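PDB 4PCH: VP1 from Polyomavirus HPyV7, which forms the pentameric building block of the polyomavirus capsid, this piece being its jelly-roll core, and probably takes part in attachment to host cells. Local coordinates for residues A95-S100 with T253-Y258; T109-E114 with L241-A246. One frame throughout, in Å; residues are numbered along the deposited sequence.

Interaction 1: A95-S100 with T253-Y258; sequences APQMAS and TVQAGY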
ATOM      1  N   ALA B  95      10.652 -17.214  -6.718  1.00 10.31           N
ATOM      2  CA  ALA B  95      11.812 -16.970  -5.870  1.00 11.36           C
ATOM      3  C   ALA B  95      12.425 -15.607  -6.192  1.00 10.85           C
ATOM      4  O   ALA B  95      12.277 -15.084  -7.305  1.00 11.61           O
ATOM      5  CB  ALA B  95      12.835 -18.055  -6.076  1.00 12.06           C
ATOM      6  N   PRO B  96      13.122 -15.018  -5.223  1.00 10.96           N
ATOM      7  CA  PRO B  96      13.853 -13.786  -5.554  1.00 11.29           C
ATOM      8  C   PRO B  96      14.892 -14.011  -6.647  1.00 12.18           C
ATOM      9  O   PRO B  96      15.616 -15.035  -6.618  1.00 14.31           O
ATOM     10  CB  PRO B  96      14.534 -13.428  -4.242  1.00 12.71           C
ATOM     11  CG  PRO B  96      14.617 -14.724  -3.495  1.00 11.65           C
ATOM     12  CD  PRO B  96      13.379 -15.456  -3.845  1.00 10.65           C
ATOM     13  N   GLN B  97      14.985 -13.055  -7.579  1.00 11.85           N
ATOM     14  CA  GLN B  97      15.921 -13.139  -8.683  1.00 11.28           C
ATOM     15  C   GLN B  97      17.105 -12.212  -8.439  1.00 10.91           C
ATOM     16  O   GLN B  97      16.935 -11.009  -8.355  1.00 11.81           O
ATOM     17  CB  GLN B  97      15.218 -12.749  -9.963  1.00 11.35           C
ATOM     18  CG  GLN B  97      13.964 -13.543 -10.249  1.00 11.41           C
ATOM     19  CD  GLN B  97      14.238 -15.010 -10.515  1.00 11.45           C
ATOM     20  OE1 GLN B  97      15.121 -15.374 -11.327  1.00 12.79           O
ATOM     21  NE2 GLN B  97      13.474 -15.877  -9.846  1.00 11.69           N
ATOM     22  N   MET B  98      18.301 -12.780  -8.400  1.00 10.81           N
ATOM     23  CA  MET B  98      19.513 -12.046  -8.057  0.50 10.89           C
ATOM     24  C   MET B  98      20.527 -12.246  -9.196  1.00 11.61           C
ATOM     25  O   MET B  98      20.435 -11.588 -10.235  1.00 11.62           O
ATOM     26  CB  MET B  98      20.040 -12.552  -6.705  0.50 11.92           C
ATOM     27  CG  MET B  98      19.071 -12.416  -5.542  0.50 12.14           C
ATOM     28  SD  MET B  98      19.118 -10.736  -4.897  0.50 12.96           S
ATOM     29  CE  MET B  98      20.676 -10.789  -4.038  0.50 13.05           C
ATOM     30  N   ALA B  99      21.468 -13.178  -9.040  1.00 12.00           N
ATOM     31  CA  ALA B  99      22.434 -13.439 -10.151  1.00 13.51           C
ATOM     32  C   ALA B  99      21.727 -13.795 -11.454  1.00 14.03           C
ATOM     33  O   ALA B  99      22.234 -13.528 -12.530  1.00 13.73           O
ATOM     34  CB  ALA B  99      23.438 -14.535  -9.806  1.00 14.09           C
ATOM     35  N   SER B 100      20.523 -14.347 -11.356  1.00 12.65           N
ATOM     36  CA  SER B 100      19.804 -14.770 -12.526  1.00 13.55           C
ATOM     37  C   SER B 100      19.371 -13.631 -13.450  1.00 13.51           C
ATOM     38  O   SER B 100      19.007 -13.902 -14.593  1.00 13.49           O
ATOM     39  CB  SER B 100      18.541 -15.499 -12.095  1.00 10.85           C
ATOM     40  OG  SER B 100      17.661 -14.603 -11.441  1.00 11.91           O
ATOM     41  N   THR B 253      13.867  -9.923 -21.466  1.00 12.14           N
ATOM     42  CA  THR B 253      13.015 -11.088 -21.559  1.00 12.51           C
ATOM     43  C   THR B 253      11.886 -10.993 -20.538  1.00 11.69           C
ATOM     44  O   THR B 253      12.088 -10.498 -19.438  1.00 11.44           O
ATOM     45  CB  THR B 253      13.921 -12.291 -21.284  1.00 17.47           C
ATOM     46  OG1 THR B 253      14.829 -12.453 -22.410  1.00 16.94           O
ATOM     47  CG2 THR B 253      13.163 -13.504 -21.092  1.00 16.56           C
ATOM     48  N   VAL B 254      10.712 -11.498 -20.865  1.00 11.18           N
ATOM     49  CA  VAL B 254       9.638 -11.571 -19.867  1.00 10.03           C
ATOM     50  C   VAL B 254       9.913 -12.636 -18.815  1.00 12.08           C
ATOM     51  O   VAL B 254      10.260 -13.785 -19.138  1.00 12.44           O
ATOM     52  CB  VAL B 254       8.277 -11.822 -20.546  1.00 11.53           C
ATOM     53  CG1 VAL B 254       7.203 -12.044 -19.508  1.00 11.82           C
ATOM     54  CG2 VAL B 254       7.954 -10.671 -21.468  1.00 11.95           C
ATOM     55  N   GLN B 255       9.737 -12.256 -17.551  1.00 10.79           N
ATOM     56  CA  GLN B 255       9.789 -13.177 -16.421  1.00 10.21           C
ATOM     57  C   GLN B 255       8.405 -13.508 -15.979  1.00 10.20           C
ATOM     58  O   GLN B 255       7.644 -12.626 -15.553  1.00 10.11           O
ATOM     59  CB  GLN B 255      10.544 -12.555 -15.227  1.00 10.38           C
ATOM     60  CG  GLN B 255      10.562 -13.420 -13.966  1.00 11.59           C
ATOM     61  CD  GLN B 255      11.478 -14.602 -14.112  1.00 10.87           C
ATOM     62  OE1 GLN B 255      12.733 -14.458 -14.179  1.00 12.06           O
ATOM     63  NE2 GLN B 255      10.892 -15.783 -14.190  1.00 11.62           N
ATOM     64  N   ALA B 256       8.060 -14.795 -16.064  1.00 10.09           N
ATOM     65  CA  ALA B 256       6.789 -15.264 -15.542  1.00  9.82           C
ATOM     66  C   ALA B 256       6.972 -15.964 -14.208  1.00 11.64           C
ATOM     67  O   ALA B 256       8.082 -16.278 -13.791  1.00 11.85           O
ATOM     68  CB  ALA B 256       6.129 -16.214 -16.550  1.00 10.52           C
ATOM     69  N   GLY B 257       5.870 -16.198 -13.507  1.00 10.73           N
ATOM     70  CA  GLY B 257       5.908 -17.101 -12.352  1.00 10.77           C
ATOM     71  C   GLY B 257       6.370 -18.481 -12.764  1.00 11.44           C
ATOM     72  O   GLY B 257       6.300 -18.846 -13.928  1.00 11.73           O
ATOM     73  N   TYR B 258       6.871 -19.251 -11.801  1.00  9.98           N
ATOM     74  CA  TYR B 258       7.284 -20.617 -12.044  1.00  9.24           C
ATOM     75  C   TYR B 258       6.110 -21.560 -12.228  1.00 10.67           C
ATOM     76  O   TYR B 258       6.253 -22.684 -12.713  1.00 13.69           O
ATOM     77  CB  TYR B 258       8.078 -21.088 -10.848  1.00 10.80           C
ATOM     78  CG  TYR B 258       9.386 -20.374 -10.596  1.00 10.77           C
ATOM     79  CD1 TYR B 258      10.082 -19.707 -11.623  1.00 11.79           C
ATOM     80  CD2 TYR B 258      10.001 -20.489  -9.361  1.00 11.05           C
ATOM     81  CE1 TYR B 258      11.317 -19.130 -11.375  1.00 10.97           C
ATOM     82  CE2 TYR B 258      11.261 -19.940  -9.119  1.00 10.58           C
ATOM     83  CZ  TYR B 258      11.910 -19.260 -10.133  1.00 11.72           C
ATOM     84  OH  TYR B 258      13.161 -18.750  -9.854  1.00 12.15           O
TER
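The ring of Tyr258 and the side-chain amide of Gln97 meet with their planes nearly perpendicular, 85° apart. Ala95 and Gln97 both approach the ring obliquely, near its hydroxyl end. Ala95 CB lies 3.9 Å from Tyr258 CE2, an apolar touch, and the backbone N of Ala95 is close to the same ring carbon. The one hydrogen bond between the segments runs from Gln97 NE2 to Tyr258 OH, at 2.9 Å and 157°, with the hydroxyl oxygen in the amide plane. Gln97 NE2 also donates to Ala95 O at 2.9 Å. That bond is less regular, since the donor stands above the carbonyl plane. Ser100 OG donates to Gln97 OE1 at 2.7 Å. Three bonds thus grip the buried amide and fix its rotation. The Gln97 chain bends at chi2 (-66°), which brings NE2 back to the carbonyl of Ala95.

The second amide is that of Gln255, and its plane is tilted from the first. Gln97 OE1 and Gln255 OE1 are 3.8 Å apart, and each has its own donor. Gln255 OE1 takes a hydrogen bond from Arg43, while Gln255 NE2 donates to Ala256 O on a lone pair.

Phe94 also meets the Tyr258 ring, and Ile133 of a second subunit packs on this tyrosine. The contact joins the loop after strand 79-93 to the start of strand 253-271, which pairs with strands 43-46 and 224-236 in the jelly roll.

Interaction 2: T109-E114 with L241-A246; sequences TLAGIE and LPTLSA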
ATOM      1  N   THR B 109      24.913  -2.311  -9.196  1.00 14.44           N
ATOM      2  CA  THR B 109      24.284  -3.411  -8.446  1.00 14.02           C
ATOM      3  C   THR B 109      23.481  -4.335  -9.326  1.00 13.59           C
ATOM      4  O   THR B 109      23.391  -4.152 -10.543  1.00 13.43           O
ATOM      5  CB  THR B 109      23.497  -2.887  -7.202  1.00 16.16           C
ATOM      6  OG1 THR B 109      23.234  -3.960  -6.251  1.00 14.45           O
ATOM      7  CG2 THR B 109      22.179  -2.257  -7.618  1.00 16.36           C
ATOM      8  N   LEU B 110      22.962  -5.403  -8.736  1.00 13.33           N
ATOM      9  CA  LEU B 110      22.054  -6.288  -9.440  1.00 12.52           C
ATOM     10  C   LEU B 110      20.858  -5.540  -9.991  1.00 13.06           C
ATOM     11  O   LEU B 110      20.400  -4.577  -9.418  1.00 13.32           O
ATOM     12  CB  LEU B 110      21.567  -7.408  -8.512  1.00 12.05           C
ATOM     13  CG  LEU B 110      22.677  -8.302  -7.944  1.00 15.04           C
ATOM     14  CD1 LEU B 110      22.027  -9.371  -7.066  1.00 15.82           C
ATOM     15  CD2 LEU B 110      23.518  -8.951  -9.021  1.00 14.72           C
ATOM     16  N   ALA B 111      20.386  -5.961 -11.145  1.00 11.32           N
ATOM     17  CA  ALA B 111      19.221  -5.352 -11.780  1.00 13.35           C
ATOM     18  C   ALA B 111      17.894  -5.816 -11.198  1.00 12.83           C
ATOM     19  O   ALA B 111      16.945  -5.028 -11.042  1.00 12.35           O
ATOM     20  CB  ALA B 111      19.272  -5.666 -13.281  1.00 12.61           C
ATOM     21  N   GLY B 112      17.811  -7.107 -10.874  1.00 11.28           N
ATOM     22  CA  GLY B 112      16.562  -7.722 -10.459  1.00 10.97           C
ATOM     23  C   GLY B 112      15.466  -7.677 -11.508  1.00 11.74           C
ATOM     24  O   GLY B 112      15.677  -7.229 -12.649  1.00 11.98           O
ATOM     25  N   ILE B 113      14.291  -8.151 -11.122  1.00  9.79           N
ATOM     26  CA  ILE B 113      13.117  -8.102 -11.993  1.00 10.19           C
ATOM     27  C   ILE B 113      12.435  -6.763 -11.846  1.00 10.20           C
ATOM     28  O   ILE B 113      12.255  -6.278 -10.727  1.00 11.04           O
ATOM     29  CB  ILE B 113      12.100  -9.197 -11.633  1.00 11.70           C
ATOM     30  CG1 ILE B 113      12.756 -10.582 -11.693  1.00 12.18           C
ATOM     31  CG2 ILE B 113      10.870  -9.098 -12.518  1.00 11.84           C
ATOM     32  CD1 ILE B 113      13.243 -10.985 -13.070  1.00 12.61           C
ATOM     33  N   GLU B 114      12.018  -6.158 -12.951  1.00 10.45           N
ATOM     34  CA  GLU B 114      11.185  -4.964 -12.881  1.00 10.94           C
ATOM     35  C   GLU B 114      10.392  -4.793 -14.156  1.00 10.78           C
ATOM     36  O   GLU B 114      10.717  -5.374 -15.172  1.00 13.15           O
ATOM     37  CB  GLU B 114      11.997  -3.672 -12.614  1.00 12.24           C
ATOM     38  CG  GLU B 114      13.099  -3.386 -13.639  1.00 12.07           C
ATOM     39  CD  GLU B 114      14.311  -4.318 -13.515  1.00 15.69           C
ATOM     40  OE1 GLU B 114      14.830  -4.454 -12.394  1.00 14.02           O
ATOM     41  OE2 GLU B 114      14.761  -4.908 -14.534  1.00 13.24           O
ATOM     42  N   LEU B 241      25.290 -10.719 -16.754  1.00 15.14           N
ATOM     43  CA  LEU B 241      25.520  -9.820 -17.901  1.00 16.67           C
ATOM     44  C   LEU B 241      24.885  -8.454 -17.662  1.00 13.62           C
ATOM     45  O   LEU B 241      23.931  -8.336 -16.884  1.00 14.48           O
ATOM     46  CB  LEU B 241      24.932 -10.436 -19.175  1.00 15.30           C
ATOM     47  CG  LEU B 241      25.722 -11.633 -19.735  1.00 17.52           C
ATOM     48  CD1 LEU B 241      24.906 -12.349 -20.805  1.00 18.66           C
ATOM     49  CD2 LEU B 241      27.082 -11.193 -20.251  1.00 21.78           C
ATOM     50  N   PRO B 242      25.373  -7.434 -18.367  1.00 14.61           N
ATOM     51  CA  PRO B 242      24.816  -6.106 -18.139  1.00 14.07           C
ATOM     52  C   PRO B 242      23.433  -5.980 -18.733  1.00 13.67           C
ATOM     53  O   PRO B 242      23.109  -6.581 -19.769  1.00 14.29           O
ATOM     54  CB  PRO B 242      25.809  -5.160 -18.814  1.00 15.07           C
ATOM     55  CG  PRO B 242      26.483  -5.992 -19.837  1.00 16.76           C
ATOM     56  CD  PRO B 242      26.487  -7.411 -19.332  1.00 15.49           C
ATOM     57  N   THR B 243      22.607  -5.211 -18.050  1.00 13.11           N
ATOM     58  CA  THR B 243      21.255  -4.945 -18.500  1.00 12.17           C
ATOM     59  C   THR B 243      20.823  -3.542 -18.084  1.00 13.30           C
ATOM     60  O   THR B 243      21.588  -2.801 -17.478  1.00 14.08           O
ATOM     61  CB  THR B 243      20.272  -6.059 -18.078  1.00 12.89           C
ATOM     62  OG1 THR B 243      19.023  -5.923 -18.761  1.00 12.36           O
ATOM     63  CG2 THR B 243      20.051  -6.091 -16.583  1.00 11.86           C
ATOM     64  N   LEU B 244      19.587  -3.204 -18.423  1.00 13.32           N
ATOM     65  CA  LEU B 244      19.025  -1.885 -18.190  1.00 14.78           C
ATOM     66  C   LEU B 244      19.868  -0.764 -18.800  1.00 16.28           C
ATOM     67  O   LEU B 244      19.966   0.340 -18.258  1.00 16.24           O
ATOM     68  CB  LEU B 244      18.745  -1.642 -16.702  1.00 14.33           C
ATOM     69  CG  LEU B 244      17.651  -2.501 -16.087  1.00 15.95           C
ATOM     70  CD1 LEU B 244      17.684  -2.322 -14.578  1.00 16.27           C
ATOM     71  CD2 LEU B 244      16.273  -2.210 -16.661  1.00 14.52           C
ATOM     72  N   SER B 245      20.416  -1.040 -19.977  1.00 16.45           N
ATOM     73  CA  SER B 245      21.199  -0.084 -20.728  1.00 21.08           C
ATOM     74  C   SER B 245      20.890  -0.357 -22.206  1.00 17.30           C
ATOM     75  O   SER B 245      20.611  -1.498 -22.575  1.00 17.47           O
ATOM     76  CB  SER B 245      22.698  -0.283 -20.421  1.00 21.81           C
ATOM     77  OG  SER B 245      23.444   0.805 -20.860  1.00 27.32           O
ATOM     78  N   ALA B 246      20.936   0.697 -23.014  1.00 20.38           N
ATOM     79  CA  ALA B 246      20.520   0.677 -24.421  1.00 23.30           C
ATOM     80  C   ALA B 246      21.111  -0.496 -25.222  1.00 21.28           C
ATOM     81  O   ALA B 246      20.388  -1.166 -25.956  1.00 21.63           O
ATOM     82  CB  ALA B 246      20.899   1.982 -25.088  1.00 29.48           C
TER
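Leu244 and Ala111 bury the most surface here, followed by Glu114. The Leu244 side chain comes from the opposite direction to that of Glu114. CD1 lies between Ala111 CB and Glu114 OE2, 3.9 Å from each, and CD2 is 3.8 Å from the same oxygen. Ala111 CB points at the other segment and also meets Thr243 CG2 at 3.4 Å, tighter than usual for two carbons. The threonine's rotation explains this pair: OG1 is anti to the backbone N (chi1 -168°), and CG2 is left between the N and the carbonyl carbon, facing Ala111.

The contact joins the loop between strands 224-236 and 253-271 to the short strand 109-110 and the turn after it, in the loop region that follows strand 79-93. Thr109 of a third subunit packs on Leu244.

Across the contact the touches are van der Waals ones: Ala111 meets Thr243 and Leu244, and the Leu244 methyls lie against the Glu114 carboxylate. That carboxylate lies among backbone carbonyls, with Ala111 O 2.6 Å from Glu114 OE1. Arg252 of the same chain holds Glu114 OE2 by a salt bridge and hydrogen-bonds Thr243 OG1, so it supplies the polar tie between the two segments.

Interactions 1 and 2 lie on the same side of the chain's centre, their centres about 12 Å apart. Interaction 2 is nested along the chain within the loop that interaction 1 closes. They touch directly through Ile113: its CG1 is 3.5 Å from Gln97 CG, and its CD1 is 3.7 Å from Gln255 OE1. A further link joins Met98 CE to Leu110 CD1 at 3.6 Å. The segments 95-100 and 109-114 thus pack on each other as well as on later parts of the chain. Both interactions reach a second subunit, at the pentamer interface. A glycerol, probably from crystallisation, lies about 4 Å from the Leu244 side chain.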